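PDB 1SQ1: chorismate synthase from Campylobacter jejuni, which probably catalyses the anti-1,4-elimination of phosphate from 5-enolpyruvylshikimate-3-phosphate, giving chorismate, with reduced FMN as cofactor. Local coordinates for residues Ala138-Val149 with Ser333-Leu344; Val207-Leu218 with Gly279-Thr290. All coordinates share one frame; numbering follows the deposited sequence.

Contact 1: residues Ala138-Val149 with Ser333-Leu344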
# COMPACT_ATOMS: atom_id res chain seq x y z
N ALA A 138 -10.15 9.50 15.61
CA ALA A 138 -9.45 8.30 16.03
C ALA A 138 -9.42 8.15 17.53
O ALA A 138 -9.39 7.03 18.04
CB ALA A 138 -8.03 8.30 15.47
N ALA A 139 -9.45 9.26 18.27
CA ALA A 139 -9.43 9.17 19.73
C ALA A 139 -10.72 8.51 20.21
O ALA A 139 -10.73 7.86 21.26
CB ALA A 139 -9.27 10.55 20.35
N MSE A 140 -11.79 8.68 19.45
CA MSE A 140 -13.06 8.07 19.81
C MSE A 140 -12.90 6.56 19.89
O MSE A 140 -13.43 5.93 20.79
CB MSE A 140 -14.14 8.48 18.81
CG MSE A 140 -14.57 9.93 18.95
SE MSE A 140 -15.60 10.60 17.46
CE MSE A 140 -14.80 12.36 17.28
N LEU A 141 -12.17 5.97 18.96
CA LEU A 141 -11.95 4.52 18.99
C LEU A 141 -10.98 4.16 20.11
O LEU A 141 -11.07 3.08 20.68
CB LEU A 141 -11.41 4.02 17.64
CG LEU A 141 -11.06 2.54 17.40
CD1 LEU A 141 -9.64 2.25 17.79
CD2 LEU A 141 -12.02 1.65 18.17
N LEU A 142 -10.08 5.08 20.44
CA LEU A 142 -9.10 4.86 21.50
C LEU A 142 -9.71 4.90 22.89
O LEU A 142 -9.26 4.20 23.80
CB LEU A 142 -7.99 5.91 21.41
CG LEU A 142 -6.94 5.72 20.31
CD1 LEU A 142 -5.91 6.83 20.40
CD2 LEU A 142 -6.27 4.36 20.47
N ARG A 143 -10.74 5.73 23.05
CA ARG A 143 -11.43 5.84 24.33
C ARG A 143 -12.06 4.49 24.67
O ARG A 143 -12.06 4.07 25.82
CB ARG A 143 -12.51 6.93 24.28
CG ARG A 143 -13.17 7.20 25.63
CD ARG A 143 -14.28 8.26 25.56
NE ARG A 143 -14.90 8.49 26.88
CZ ARG A 143 -14.41 9.28 27.83
NH1 ARG A 143 -15.05 9.41 28.99
NH2 ARG A 143 -13.28 9.96 27.63
N GLU A 144 -12.59 3.80 23.66
CA GLU A 144 -13.23 2.51 23.89
C GLU A 144 -12.28 1.51 24.53
O GLU A 144 -12.72 0.50 25.05
CB GLU A 144 -13.76 1.93 22.57
CG GLU A 144 -14.79 2.82 21.88
CD GLU A 144 -16.12 2.89 22.62
OE1 GLU A 144 -16.99 3.70 22.20
OE2 GLU A 144 -16.31 2.14 23.60
N PHE A 145 -10.97 1.79 24.50
CA PHE A 145 -9.98 0.89 25.09
C PHE A 145 -9.24 1.62 26.20
O PHE A 145 -8.21 1.15 26.71
CB PHE A 145 -8.97 0.42 24.04
CG PHE A 145 -9.54 -0.56 23.06
CD1 PHE A 145 -9.16 -1.90 23.09
CD2 PHE A 145 -10.46 -0.15 22.10
CE1 PHE A 145 -9.69 -2.81 22.19
CE2 PHE A 145 -11.00 -1.05 21.20
CZ PHE A 145 -10.61 -2.38 21.24
N ASP A 146 -9.78 2.77 26.57
CA ASP A 146 -9.21 3.63 27.61
C ASP A 146 -7.76 3.95 27.41
O ASP A 146 -6.94 3.84 28.32
CB ASP A 146 -9.43 3.04 29.00
CG ASP A 146 -10.77 3.43 29.58
OD1 ASP A 146 -11.07 4.66 29.54
OD2 ASP A 146 -11.52 2.55 30.07
N ILE A 147 -7.45 4.36 26.18
CA ILE A 147 -6.11 4.77 25.80
C ILE A 147 -6.21 6.29 25.71
O ILE A 147 -7.03 6.84 24.97
CB ILE A 147 -5.71 4.15 24.44
CG1 ILE A 147 -5.63 2.63 24.58
CG2 ILE A 147 -4.35 4.69 24.01
CD1 ILE A 147 -5.26 1.88 23.31
N CYS A 148 -5.39 6.96 26.50
CA CYS A 148 -5.42 8.41 26.52
C CYS A 148 -4.13 9.00 26.02
O CYS A 148 -3.04 8.60 26.45
CB CYS A 148 -5.71 8.89 27.93
SG CYS A 148 -6.13 10.63 28.02
N VAL A 149 -4.25 9.96 25.12
CA VAL A 149 -3.09 10.64 24.55
C VAL A 149 -3.20 12.13 24.85
O VAL A 149 -4.19 12.77 24.50
CB VAL A 149 -3.01 10.42 23.02
CG1 VAL A 149 -1.83 11.19 22.44
CG2 VAL A 149 -2.85 8.94 22.71
N SER A 333 -0.55 15.54 19.10
CA SER A 333 -1.49 14.64 19.76
C SER A 333 -2.31 13.89 18.72
O SER A 333 -2.37 12.66 18.73
CB SER A 333 -2.44 15.40 20.69
OG SER A 333 -1.84 15.63 21.96
N ALA A 334 -2.94 14.64 17.81
CA ALA A 334 -3.76 14.05 16.76
C ALA A 334 -3.00 12.96 16.02
O ALA A 334 -3.52 11.86 15.84
CB ALA A 334 -4.20 15.14 15.78
N MSE A 335 -1.78 13.25 15.59
CA MSE A 335 -0.96 12.29 14.88
C MSE A 335 -0.69 11.02 15.69
O MSE A 335 -0.79 9.91 15.16
CB MSE A 335 0.38 12.90 14.45
CG MSE A 335 0.29 14.01 13.42
SE MSE A 335 -0.83 13.58 11.89
CE MSE A 335 0.20 12.14 11.08
N VAL A 336 -0.34 11.18 16.96
CA VAL A 336 -0.07 10.00 17.78
C VAL A 336 -1.36 9.23 17.97
O VAL A 336 -1.37 8.01 18.17
CB VAL A 336 0.51 10.37 19.15
CG1 VAL A 336 0.69 9.12 19.99
CG2 VAL A 336 1.85 11.08 18.97
N ARG A 337 -2.48 9.94 17.86
CA ARG A 337 -3.78 9.33 18.00
C ARG A 337 -3.99 8.42 16.80
O ARG A 337 -4.17 7.21 16.97
CB ARG A 337 -4.86 10.40 18.01
CG ARG A 337 -5.91 10.21 19.07
CD ARG A 337 -5.60 11.02 20.32
NE ARG A 337 -6.02 12.42 20.21
CZ ARG A 337 -6.31 13.18 21.26
NH1 ARG A 337 -6.24 12.66 22.49
NH2 ARG A 337 -6.66 14.45 21.11
N LEU A 338 -3.95 9.00 15.60
CA LEU A 338 -4.14 8.24 14.36
C LEU A 338 -3.30 6.97 14.32
O LEU A 338 -3.81 5.89 14.04
CB LEU A 338 -3.80 9.11 13.15
CG LEU A 338 -4.78 10.25 12.83
CD1 LEU A 338 -4.04 11.32 12.07
CD2 LEU A 338 -5.98 9.77 12.02
N VAL A 339 -2.01 7.10 14.62
CA VAL A 339 -1.15 5.94 14.61
C VAL A 339 -1.68 4.85 15.56
O VAL A 339 -1.99 3.74 15.11
CB VAL A 339 0.28 6.31 15.03
CG1 VAL A 339 1.17 5.08 14.98
CG2 VAL A 339 0.82 7.39 14.11
N LEU A 340 -1.78 5.15 16.86
CA LEU A 340 -2.27 4.16 17.82
C LEU A 340 -3.59 3.51 17.42
O LEU A 340 -3.74 2.29 17.54
CB LEU A 340 -2.41 4.77 19.22
CG LEU A 340 -1.09 4.94 19.98
CD1 LEU A 340 -1.35 5.58 21.31
CD2 LEU A 340 -0.38 3.60 20.13
N ALA A 341 -4.55 4.31 16.96
CA ALA A 341 -5.83 3.77 16.55
C ALA A 341 -5.63 2.94 15.30
O ALA A 341 -6.49 2.14 14.93
CB ALA A 341 -6.79 4.89 16.27
N ASP A 342 -4.49 3.13 14.64
CA ASP A 342 -4.19 2.36 13.44
C ASP A 342 -3.58 1.01 13.84
O ASP A 342 -4.01 -0.03 13.35
CB ASP A 342 -3.25 3.16 12.52
CG ASP A 342 -2.96 2.46 11.18
OD1 ASP A 342 -2.08 2.96 10.45
OD2 ASP A 342 -3.58 1.42 10.87
N CYS A 343 -2.62 1.00 14.76
CA CYS A 343 -2.01 -0.27 15.18
C CYS A 343 -3.04 -1.13 15.89
O CYS A 343 -2.96 -2.37 15.87
CB CYS A 343 -0.86 -0.05 16.17
SG CYS A 343 0.41 1.09 15.63
N LEU A 344 -3.99 -0.46 16.53
CA LEU A 344 -5.05 -1.13 17.28
C LEU A 344 -5.87 -2.04 16.37
O LEU A 344 -6.27 -3.14 16.77
CB LEU A 344 -5.94 -0.06 17.94
CG LEU A 344 -6.79 -0.42 19.16
CD1 LEU A 344 -7.34 0.85 19.79
CD2 LEU A 344 -7.89 -1.33 18.75

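Contact 2: residues Val207-Leu218 with Gly279-Thr290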
# COMPACT_ATOMS: atom_id res chain seq x y z
N VAL A 207 7.88 19.81 22.65
CA VAL A 207 6.61 19.22 23.04
C VAL A 207 6.74 17.85 23.69
O VAL A 207 7.62 17.07 23.34
CB VAL A 207 5.67 19.10 21.84
CG1 VAL A 207 4.47 18.26 22.21
CG2 VAL A 207 5.23 20.48 21.41
N PHE A 208 5.84 17.59 24.64
CA PHE A 208 5.81 16.32 25.35
C PHE A 208 4.47 15.60 25.18
O PHE A 208 3.43 16.12 25.58
CB PHE A 208 6.05 16.54 26.85
CG PHE A 208 6.02 15.28 27.66
CD1 PHE A 208 6.99 14.29 27.47
CD2 PHE A 208 5.03 15.07 28.61
CE1 PHE A 208 6.97 13.11 28.23
CE2 PHE A 208 5.00 13.89 29.36
CZ PHE A 208 5.97 12.91 29.17
N THR A 209 4.50 14.42 24.59
CA THR A 209 3.28 13.65 24.38
C THR A 209 3.32 12.39 25.22
O THR A 209 4.20 11.54 25.05
CB THR A 209 3.09 13.22 22.93
OG1 THR A 209 3.12 14.36 22.07
CG2 THR A 209 1.77 12.51 22.79
N LYS A 210 2.36 12.28 26.13
CA LYS A 210 2.27 11.13 27.01
C LYS A 210 1.03 10.33 26.67
O LYS A 210 -0.04 10.90 26.45
CB LYS A 210 2.23 11.61 28.46
CG LYS A 210 1.84 10.54 29.46
CD LYS A 210 2.42 10.87 30.82
CE LYS A 210 1.46 10.53 31.95
NZ LYS A 210 0.31 11.47 31.96
N VAL A 211 1.17 9.01 26.61
CA VAL A 211 0.03 8.15 26.32
C VAL A 211 -0.11 7.14 27.45
O VAL A 211 0.83 6.39 27.74
CB VAL A 211 0.21 7.41 24.98
CG1 VAL A 211 -1.07 6.70 24.61
CG2 VAL A 211 0.61 8.39 23.90
N SER A 212 -1.27 7.13 28.10
CA SER A 212 -1.55 6.23 29.21
C SER A 212 -2.59 5.18 28.82
O SER A 212 -3.27 5.32 27.80
CB SER A 212 -2.09 7.02 30.40
OG SER A 212 -3.29 7.68 30.02
N GLY A 213 -2.72 4.16 29.66
CA GLY A 213 -3.67 3.09 29.39
C GLY A 213 -3.24 2.35 28.14
O GLY A 213 -4.07 1.94 27.33
N MSE A 214 -1.94 2.18 27.98
CA MSE A 214 -1.41 1.50 26.82
C MSE A 214 -1.61 -0.01 26.84
O MSE A 214 -1.35 -0.65 27.86
CB MSE A 214 0.08 1.82 26.66
CG MSE A 214 0.36 3.13 25.93
SE MSE A 214 -0.28 3.05 24.11
CE MSE A 214 0.84 1.60 23.49
N LEU A 215 -2.09 -0.56 25.73
CA LEU A 215 -2.28 -2.01 25.62
C LEU A 215 -0.91 -2.59 25.31
O LEU A 215 0.05 -1.84 25.22
CB LEU A 215 -3.27 -2.34 24.49
CG LEU A 215 -4.62 -1.63 24.58
CD1 LEU A 215 -5.50 -2.00 23.41
CD2 LEU A 215 -5.28 -1.99 25.89
N ILE A 216 -0.81 -3.90 25.16
CA ILE A 216 0.47 -4.53 24.85
C ILE A 216 0.44 -5.12 23.46
O ILE A 216 -0.59 -5.61 23.02
CB ILE A 216 0.82 -5.65 25.87
CG1 ILE A 216 1.31 -5.03 27.18
CG2 ILE A 216 1.90 -6.56 25.31
CD1 ILE A 216 1.60 -6.04 28.25
N GLY A 217 1.55 -5.06 22.74
CA GLY A 217 1.57 -5.62 21.41
C GLY A 217 1.17 -4.70 20.27
O GLY A 217 1.13 -5.14 19.13
N LEU A 218 0.86 -3.44 20.56
CA LEU A 218 0.51 -2.52 19.50
C LEU A 218 1.76 -2.19 18.68
O LEU A 218 2.74 -1.66 19.19
CB LEU A 218 -0.07 -1.24 20.09
CG LEU A 218 -1.48 -1.41 20.63
CD1 LEU A 218 -1.99 -0.10 21.20
CD2 LEU A 218 -2.39 -1.89 19.51
N GLY A 279 9.87 -2.49 19.04
CA GLY A 279 8.96 -1.89 18.08
C GLY A 279 7.51 -2.14 18.42
O GLY A 279 6.62 -1.74 17.68
N ILE A 280 7.28 -2.81 19.54
CA ILE A 280 5.91 -3.08 19.96
C ILE A 280 5.78 -2.52 21.37
O ILE A 280 6.77 -2.51 22.12
CB ILE A 280 5.60 -4.61 19.90
CG1 ILE A 280 6.32 -5.36 21.01
CG2 ILE A 280 6.07 -5.18 18.57
CD1 ILE A 280 5.50 -5.52 22.28
N SER A 281 4.59 -2.01 21.70
CA SER A 281 4.32 -1.41 23.01
C SER A 281 4.35 -2.49 24.08
O SER A 281 3.89 -3.61 23.84
CB SER A 281 2.96 -0.72 23.02
OG SER A 281 1.92 -1.63 22.70
N ASN A 282 4.88 -2.16 25.26
CA ASN A 282 5.00 -3.12 26.36
C ASN A 282 3.99 -2.90 27.49
O ASN A 282 4.05 -3.59 28.52
CB ASN A 282 6.40 -3.06 26.94
CG ASN A 282 6.67 -1.77 27.70
OD1 ASN A 282 5.80 -0.90 27.78
ND2 ASN A 282 7.86 -1.65 28.26
N GLY A 283 3.08 -1.95 27.33
CA GLY A 283 2.10 -1.69 28.37
C GLY A 283 2.37 -0.37 29.08
O GLY A 283 1.45 0.38 29.39
N GLU A 284 3.64 -0.07 29.33
CA GLU A 284 3.98 1.17 30.01
C GLU A 284 3.51 2.40 29.25
O GLU A 284 3.20 2.32 28.06
CB GLU A 284 5.49 1.24 30.25
CG GLU A 284 5.97 0.20 31.23
CD GLU A 284 5.35 0.36 32.61
OE1 GLU A 284 4.58 -0.54 33.04
OE2 GLU A 284 5.62 1.40 33.26
N ASN A 285 3.47 3.53 29.93
CA ASN A 285 3.04 4.78 29.30
C ASN A 285 3.94 5.06 28.12
O ASN A 285 5.01 4.46 28.00
CB ASN A 285 3.16 5.93 30.28
CG ASN A 285 2.25 5.77 31.45
OD1 ASN A 285 1.08 6.15 31.40
ND2 ASN A 285 2.76 5.19 32.53
N LEU A 286 3.53 5.99 27.28
CA LEU A 286 4.31 6.34 26.11
C LEU A 286 4.98 7.69 26.35
O LEU A 286 4.30 8.68 26.63
CB LEU A 286 3.41 6.40 24.87
CG LEU A 286 3.70 5.53 23.63
CD1 LEU A 286 4.22 4.14 24.00
CD2 LEU A 286 2.42 5.43 22.83
N ILE A 287 6.30 7.73 26.25
CA ILE A 287 7.06 8.96 26.45
C ILE A 287 7.64 9.43 25.12
O ILE A 287 8.69 8.96 24.69
CB ILE A 287 8.24 8.76 27.43
CG1 ILE A 287 7.76 8.04 28.69
CG2 ILE A 287 8.83 10.11 27.81
CD1 ILE A 287 6.69 8.79 29.43
N LEU A 288 6.94 10.36 24.48
CA LEU A 288 7.35 10.87 23.18
C LEU A 288 7.65 12.35 23.25
O LEU A 288 6.87 13.11 23.80
CB LEU A 288 6.23 10.66 22.16
CG LEU A 288 5.60 9.28 22.14
CD1 LEU A 288 4.59 9.20 21.02
CD2 LEU A 288 6.70 8.25 21.98
N LYS A 289 8.77 12.77 22.69
CA LYS A 289 9.09 14.19 22.71
C LYS A 289 9.34 14.69 21.30
O LYS A 289 10.14 14.11 20.56
CB LYS A 289 10.31 14.45 23.59
CG LYS A 289 10.25 13.84 24.98
CD LYS A 289 11.40 14.35 25.79
CE LYS A 289 11.61 13.56 27.07
NZ LYS A 289 12.10 12.17 26.79
N THR A 290 8.63 15.76 20.93
CA THR A 290 8.74 16.38 19.61
C THR A 290 9.28 17.81 19.72
O THR A 290 8.65 18.68 20.34
CB THR A 290 7.38 16.46 18.91
OG1 THR A 290 6.80 15.16 18.85
CG2 THR A 290 7.54 16.99 17.51

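Contact 1: residues Ala138-Val149 with Ser333-Leu344
A knobs-into-holes contact in the helical layer of the chorismate synthase fold sets Leu142 among Arg337, Leu340, Ala341 and Leu344. The axis of helix 138-143 comes within 8.7 Å of that of helix 333-344, their directions 54° apart, and small residues line the crossing: Ala138 CB lies 3.7 Å from Ala341 CB. The branches of Leu142 divide the hole. Leu142 CD1 rests on the Arg337 chain, 3.6 Å from its CG, whereas Leu142 CD2 reaches Leu344 CD1 at 3.7 Å. Leu141 meets Leu344 tip to tip through their CD1 methyls. The other methyl of Leu344 serves the aromatic ring: Leu344 CD2 sits 4.0 Å from the Phe145 ring centroid and 19° off the normal, a CH-pi contact over one face. Tyr359 of the second subunit meets the same ring edge-to-face.

Beyond Phe145, a Schellman motif with Asp146 as its C-prime residue ends the first helix and turns the chain back. Leu142 O accepts from both Phe145 N and Ile147 N, which approach from opposite faces of its carbonyl plane. The returning chain lays Val149 over the second helix, with Val149 CG2 3.9 Å from Leu340 CD1 and Val149 CG1 4.1 Å from Val336 CG1.

Arg337 bends at chi2 and chi3, bringing its CG and CD against Ala139 CB, which also lies over one guanidinium face, and past Val149, which runs in the opposite sense. NH1 comes near Val149 O at a poor angle for a hydrogen bond, while NH2 makes a salt bridge to Glu42. The interface is therefore held by shape and apolar packing, with no hydrogen bond crossing it, and the buried arginine contributes its methylenes here while its charge is probably balanced by Glu42 of helix 36-45.

Contact 2: residues Val207-Leu218 with Gly279-Thr290
Val207, Thr209 and Val211 form hydrogen-bonded pairs with Thr290, Leu288 and Leu286 in an antiparallel ladder within one of the sheets of the chorismate synthase fold. The strand directions differ by 158°, and paired backbone bonds such as Thr209 N to Leu288 O, at 2.8 Å, fix the register. These six residues share the sheet face that packs on helix 325-346, where Val211 touches Leu340 and Leu288 touches Val336. On the other face the Phe208 ring takes Ile287 CG2 at its edge, 3.6 Å from Phe208 CE1. There Lys289 reaches out to a salt bridge with Glu165.

Leu286 can be followed outward from the strand. Its CB lies 3.6 Å from Val211 CG2, the two side chains running side by side and pointing the same way. Leu286 CG is 4.2 Å from Val211 CB, and Leu286 CD2 touches both Val211 CG2 and, at 3.8 Å, the selenium (SE) of Met214. The selenomethionine, bent at chi2 and chi3, crosses Leu286 at about a right angle and closes this apolar row where the strands part.

Past that point the chains meet again around Ser281. Its backbone bonds in both directions, its O accepting from Gly217 N with a nearly straight N-H...O angle of 174°, its N donating to Leu218 O. At chi1 59° its OG stands between its own backbone N and carbonyl carbon, directed at residues 215-218. There Ser281 OG accepts from Leu218 N at 3.0 Å and donates to Leu215 O at 3.1 Å, the latter approached from above the carbonyl plane.

Both contacts are buried and meet along one seam: Val149 of contact 1 packs on Val211 of contact 2, and Cys148 O probably accepts a hydrogen bond from Ser212 N, since strands 148-156 and 205-212 are neighbours in the sheet. Contact 2 is nested in the chain between the halves of contact 1, and strand 286-292 leads on to helix 325-346, which covers the sheet. Contact 1 joins two helices, and the start of strand 148-156 to the second of them, by apolar interlocking, whereas contact 2 joins strands by regular backbone bonding and, past the strand ends, by Ser281, whose backbone and hydroxyl bond residues 215-218. Both also touch Tyr359 of the second subunit.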